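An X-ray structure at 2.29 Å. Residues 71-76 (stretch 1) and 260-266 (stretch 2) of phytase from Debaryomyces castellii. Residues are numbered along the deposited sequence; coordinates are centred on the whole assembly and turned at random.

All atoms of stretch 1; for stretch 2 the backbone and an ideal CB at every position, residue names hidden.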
ATOM      1  N   GLY A  71       2.037 -26.182  -0.811  1.00 20.41           N
ATOM      2  CA  GLY A  71       1.601 -24.899  -0.235  1.00 19.98           C
ATOM      3  C   GLY A  71       1.505 -24.943   1.295  1.00 19.47           C
ATOM      4  O   GLY A  71       1.823 -25.967   1.913  1.00 19.07           O
ATOM      5  N   GLU A  72       1.039 -23.837   1.883  1.00 18.37           N
ATOM      6  CA  GLU A  72       0.781 -23.737   3.299  1.00 18.25           C
ATOM      7  C   GLU A  72       0.008 -24.959   3.793  1.00 18.51           C
ATOM      8  O   GLU A  72      -0.868 -25.473   3.110  1.00 19.07           O
ATOM      9  CB  GLU A  72       0.006 -22.457   3.625  1.00 17.39           C
ATOM     10  CG  GLU A  72       0.784 -21.154   3.410  1.00 16.51           C
ATOM     11  CD  GLU A  72       0.739 -20.599   1.977  1.00 16.53           C
ATOM     12  OE1 GLU A  72       0.554 -21.347   0.997  1.00 13.89           O
ATOM     13  OE2 GLU A  72       0.900 -19.379   1.811  1.00 17.31           O
ATOM     14  N   ARG A  73       0.336 -25.399   4.990  1.00 18.97           N
ATOM     15  CA  ARG A  73      -0.246 -26.582   5.553  1.00 19.81           C
ATOM     16  C   ARG A  73      -0.527 -26.395   7.028  1.00 20.95           C
ATOM     17  O   ARG A  73      -0.098 -25.409   7.663  1.00 21.91           O
ATOM     18  CB  ARG A  73       0.685 -27.781   5.323  1.00 19.74           C
ATOM     19  CG  ARG A  73       2.156 -27.532   5.701  1.00 20.22           C
ATOM     20  CD  ARG A  73       2.803 -28.818   6.064  1.00 23.04           C
ATOM     21  NE  ARG A  73       4.206 -28.751   6.409  1.00 26.41           N
ATOM     22  CZ  ARG A  73       4.635 -28.648   7.659  1.00 25.37           C
ATOM     23  NH1 ARG A  73       3.778 -28.557   8.652  1.00 26.94           N
ATOM     24  NH2 ARG A  73       5.916 -28.624   7.919  1.00 26.89           N
ATOM     25  N   TYR A  74      -1.313 -27.335   7.551  1.00 21.51           N
ATOM     26  CA  TYR A  74      -1.425 -27.589   8.957  1.00 20.92           C
ATOM     27  C   TYR A  74      -0.079 -28.084   9.455  1.00 21.27           C
ATOM     28  O   TYR A  74       0.785 -28.485   8.658  1.00 21.29           O
ATOM     29  CB  TYR A  74      -2.473 -28.675   9.203  1.00 20.57           C
ATOM     30  CG  TYR A  74      -3.875 -28.135   9.274  1.00 19.71           C
ATOM     31  CD1 TYR A  74      -4.449 -27.803  10.503  1.00 18.29           C
ATOM     32  CD2 TYR A  74      -4.630 -27.945   8.107  1.00 18.65           C
ATOM     33  CE1 TYR A  74      -5.768 -27.302  10.569  1.00 18.66           C
ATOM     34  CE2 TYR A  74      -5.919 -27.436   8.161  1.00 17.73           C
ATOM     35  CZ  TYR A  74      -6.478 -27.117   9.384  1.00 19.48           C
ATOM     36  OH  TYR A  74      -7.750 -26.603   9.416  1.00 21.45           O
ATOM     37  N   PRO A  75       0.105 -28.069  10.773  1.00 21.21           N
ATOM     38  CA  PRO A  75       1.333 -28.588  11.347  1.00 21.42           C
ATOM     39  C   PRO A  75       1.498 -30.058  10.978  1.00 21.76           C
ATOM     40  O   PRO A  75       0.519 -30.756  10.702  1.00 20.47           O
ATOM     41  CB  PRO A  75       1.130 -28.411  12.850  1.00 20.82           C
ATOM     42  CG  PRO A  75       0.047 -27.375  12.981  1.00 22.00           C
ATOM     43  CD  PRO A  75      -0.817 -27.530  11.783  1.00 20.68           C
ATOM     44  N   SER A  76       2.744 -30.505  10.935  1.00 23.00           N
ATOM     45  CA  SER A  76       3.016 -31.910  10.799  1.00 24.90           C
ATOM     46  C   SER A  76       2.536 -32.569  12.078  1.00 25.37           C
ATOM     47  O   SER A  76       2.108 -31.896  13.051  1.00 24.82           O
ATOM     48  CB  SER A  76       4.508 -32.133  10.641  1.00 25.17           C
ATOM     49  OG  SER A  76       5.136 -31.706  11.832  1.00 28.65           O
ATOM     50  N   UNK A 260       3.236 -19.452  13.477  1.00 18.43           N
ATOM     51  CA  UNK A 260       3.311 -19.650  12.021  1.00 17.53           C
ATOM     52  C   UNK A 260       2.170 -20.508  11.543  1.00 16.96           C
ATOM     53  O   UNK A 260       1.495 -20.149  10.598  1.00 16.94           O
ATOM     54  CB  UNK A 260       4.643 -20.288  11.622  1.00 17.53           C
ATOM     55  N   UNK A 261       1.938 -21.634  12.225  1.00 17.24           N
ATOM     56  CA  UNK A 261       0.821 -22.505  11.889  1.00 17.27           C
ATOM     57  C   UNK A 261      -0.558 -21.985  12.155  1.00 17.36           C
ATOM     58  O   UNK A 261      -1.428 -22.218  11.352  1.00 18.33           O
ATOM     59  CB  UNK A 261       0.977 -23.823  12.650  1.00 17.27           C
ATOM     60  N   UNK A 262      -0.783 -21.285  13.263  1.00 17.33           N
ATOM     61  CA  UNK A 262      -2.096 -20.715  13.501  1.00 17.90           C
ATOM     62  C   UNK A 262      -2.420 -19.621  12.475  1.00 17.93           C
ATOM     63  O   UNK A 262      -3.585 -19.456  12.038  1.00 16.79           O
ATOM     64  CB  UNK A 262      -2.174 -20.152  14.922  1.00 17.90           C
ATOM     65  N   UNK A 263      -1.386 -18.860  12.112  1.00 17.69           N
ATOM     66  CA  UNK A 263      -1.484 -17.926  10.999  1.00 18.55           C
ATOM     67  C   UNK A 263      -1.920 -18.652   9.702  1.00 18.74           C
ATOM     68  O   UNK A 263      -2.924 -18.273   9.095  1.00 18.98           O
ATOM     69  CB  UNK A 263      -0.143 -17.220  10.792  1.00 18.55           C
ATOM     70  N   UNK A 264      -1.207 -19.715   9.316  1.00 18.18           N
ATOM     71  CA  UNK A 264      -1.612 -20.535   8.167  1.00 18.85           C
ATOM     72  C   UNK A 264      -3.057 -20.995   8.293  1.00 18.75           C
ATOM     73  O   UNK A 264      -3.865 -20.844   7.380  1.00 19.43           O
ATOM     74  CB  UNK A 264      -0.692 -21.750   8.028  1.00 18.85           C
ATOM     75  N   UNK A 265      -3.389 -21.534   9.449  1.00 18.59           N
ATOM     76  CA  UNK A 265      -4.684 -22.176   9.609  1.00 17.97           C
ATOM     77  C   UNK A 265      -5.844 -21.207   9.746  1.00 18.69           C
ATOM     78  O   UNK A 265      -6.896 -21.410   9.142  1.00 19.60           O
ATOM     79  CB  UNK A 265      -4.650 -23.092  10.834  1.00 17.97           C
ATOM     80  N   UNK A 266      -5.659 -20.177  10.561  1.00 19.41           N
ATOM     81  CA  UNK A 266      -6.725 -19.256  10.956  1.00 20.54           C
ATOM     82  C   UNK A 266      -6.663 -17.925  10.207  1.00 20.61           C
ATOM     83  O   UNK A 266      -7.663 -17.207  10.135  1.00 21.41           O
ATOM     84  CB  UNK A 266      -6.655 -18.999  12.463  1.00 20.54           C
TER

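The backbone angles of 260-266 are helical throughout, so one face of a helix must meet the extended, irregular strip of Glu72 to Pro75. A helix returns to the same face every three or four residues, and here the ideal CB atoms at 261, 264 and 265 point toward stretch 1.

Position 260 has nothing of stretch 1 within 5.5 Å of its ideal CB, so this contact sets no preference there. The deposited residue is Ala260, whose carbonyl accepts the backbone hydrogen bond from the N of position 264.

At 261 the ideal CB lies 3.7 Å from Pro75 CG, and past it run the Pro75 backbone, the carbonyls of Arg73 and Tyr74, and the arginine's guanidinium. A long or flat side chain with an apolar body would suit: leucine, methionine or an aromatic, the last able to lie against the proline. The deposited residue is Tyr261, with chi1 in the m well. Its ring packs face-on against Pro75, CA of the proline standing 4.1 Å from the ring centroid, while Pro75 CG touches Tyr261 CB at 3.6 Å. The hydroxyl reaches over one face of the guanidinium, with Arg73 NH1 2.9 Å from Tyr261 OH; the angle is too poor for a hydrogen bond, and NH1 instead donates to Tyr74 O at 3.0 Å within its own stretch.

Position 262 points away, leaving the choice free as far as stretch 1 is concerned; it is Glu262, hydrogen-bonded elsewhere in the structure. Position 263 is out of reach and equally unconstrained by this contact; it is Leu263.

At 264 the ideal CB is 3.7 Å from Arg73 O and 4.5 Å from Glu72 CB. A carbonyl so near invites a short donor, such as serine, threonine or asparagine, though a small apolar residue might also fit. It is Asn264: ND2 donates to Arg73 O at 3.2 Å with an angle of 156°, tying the helix to the loop backbone. Its OD1 lies 4.0 Å from Glu72 CG, a packing contact with the aliphatic part of the glutamate.

At 265 the ideal CB sits 4.4 Å from Tyr74 CE1, so an aromatic ring is the surface on offer. Valine, isoleucine, leucine or methionine could cover it. The deposited Val265 (chi1 t) sets CG2 over the ring face, 3.7 Å from the Tyr74 ring centroid and 21° off its normal, a CH-pi contact.

Position 266 is out of reach and could carry many side chains; it is Lys266.

Stretch 2 (260-266) AYELNVK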
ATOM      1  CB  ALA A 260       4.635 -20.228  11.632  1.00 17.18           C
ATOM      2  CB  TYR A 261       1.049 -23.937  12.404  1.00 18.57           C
ATOM      3  CG  TYR A 261       2.111 -24.518  11.542  1.00 17.71           C
ATOM      4  CD1 TYR A 261       1.808 -24.927  10.256  1.00 15.79           C
ATOM      5  CD2 TYR A 261       3.430 -24.545  11.965  1.00 20.06           C
ATOM      6  CE1 TYR A 261       2.776 -25.403   9.420  1.00 17.57           C
ATOM      7  CE2 TYR A 261       4.426 -25.040  11.127  1.00 22.23           C
ATOM      8  CZ  TYR A 261       4.072 -25.463   9.851  1.00 18.93           C
ATOM      9  OH  TYR A 261       5.028 -25.931   8.997  1.00 21.77           O
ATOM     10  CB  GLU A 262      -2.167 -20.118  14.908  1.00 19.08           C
ATOM     11  CG  GLU A 262      -3.583 -19.703  15.280  1.00 20.24           C
ATOM     12  CD  GLU A 262      -3.703 -19.399  16.755  1.00 23.46           C
ATOM     13  OE1 GLU A 262      -2.862 -18.639  17.285  1.00 25.87           O
ATOM     14  OE2 GLU A 262      -4.641 -19.926  17.386  1.00 27.11           O
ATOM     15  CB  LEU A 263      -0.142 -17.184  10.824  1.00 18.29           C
ATOM     16  CG  LEU A 263      -0.005 -16.184   9.665  1.00 19.39           C
ATOM     17  CD1 LEU A 263      -1.003 -15.029   9.781  1.00 18.54           C
ATOM     18  CD2 LEU A 263       1.415 -15.621   9.714  1.00 19.49           C
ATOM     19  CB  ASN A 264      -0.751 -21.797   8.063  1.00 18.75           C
ATOM     20  CG  ASN A 264       0.626 -21.520   7.620  1.00 17.86           C
ATOM     21  OD1 ASN A 264       0.963 -20.386   7.297  1.00 19.03           O
ATOM     22  ND2 ASN A 264       1.450 -22.557   7.582  1.00 15.89           N
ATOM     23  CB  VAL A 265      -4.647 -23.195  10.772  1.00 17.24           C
ATOM     24  CG1 VAL A 265      -6.077 -23.670  11.113  1.00 16.18           C
ATOM     25  CG2 VAL A 265      -3.727 -24.366  10.397  1.00 14.40           C
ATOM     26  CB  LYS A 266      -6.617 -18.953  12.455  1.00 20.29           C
ATOM     27  CG  LYS A 266      -6.673 -20.192  13.365  1.00 25.18           C
ATOM     28  CD  LYS A 266      -8.029 -20.911  13.320  1.00 30.64           C
ATOM     29  CE  LYS A 266      -9.127 -20.077  13.972  1.00 32.59           C
ATOM     30  NZ  LYS A 266     -10.316 -21.001  14.122  1.00 43.82           N
TER
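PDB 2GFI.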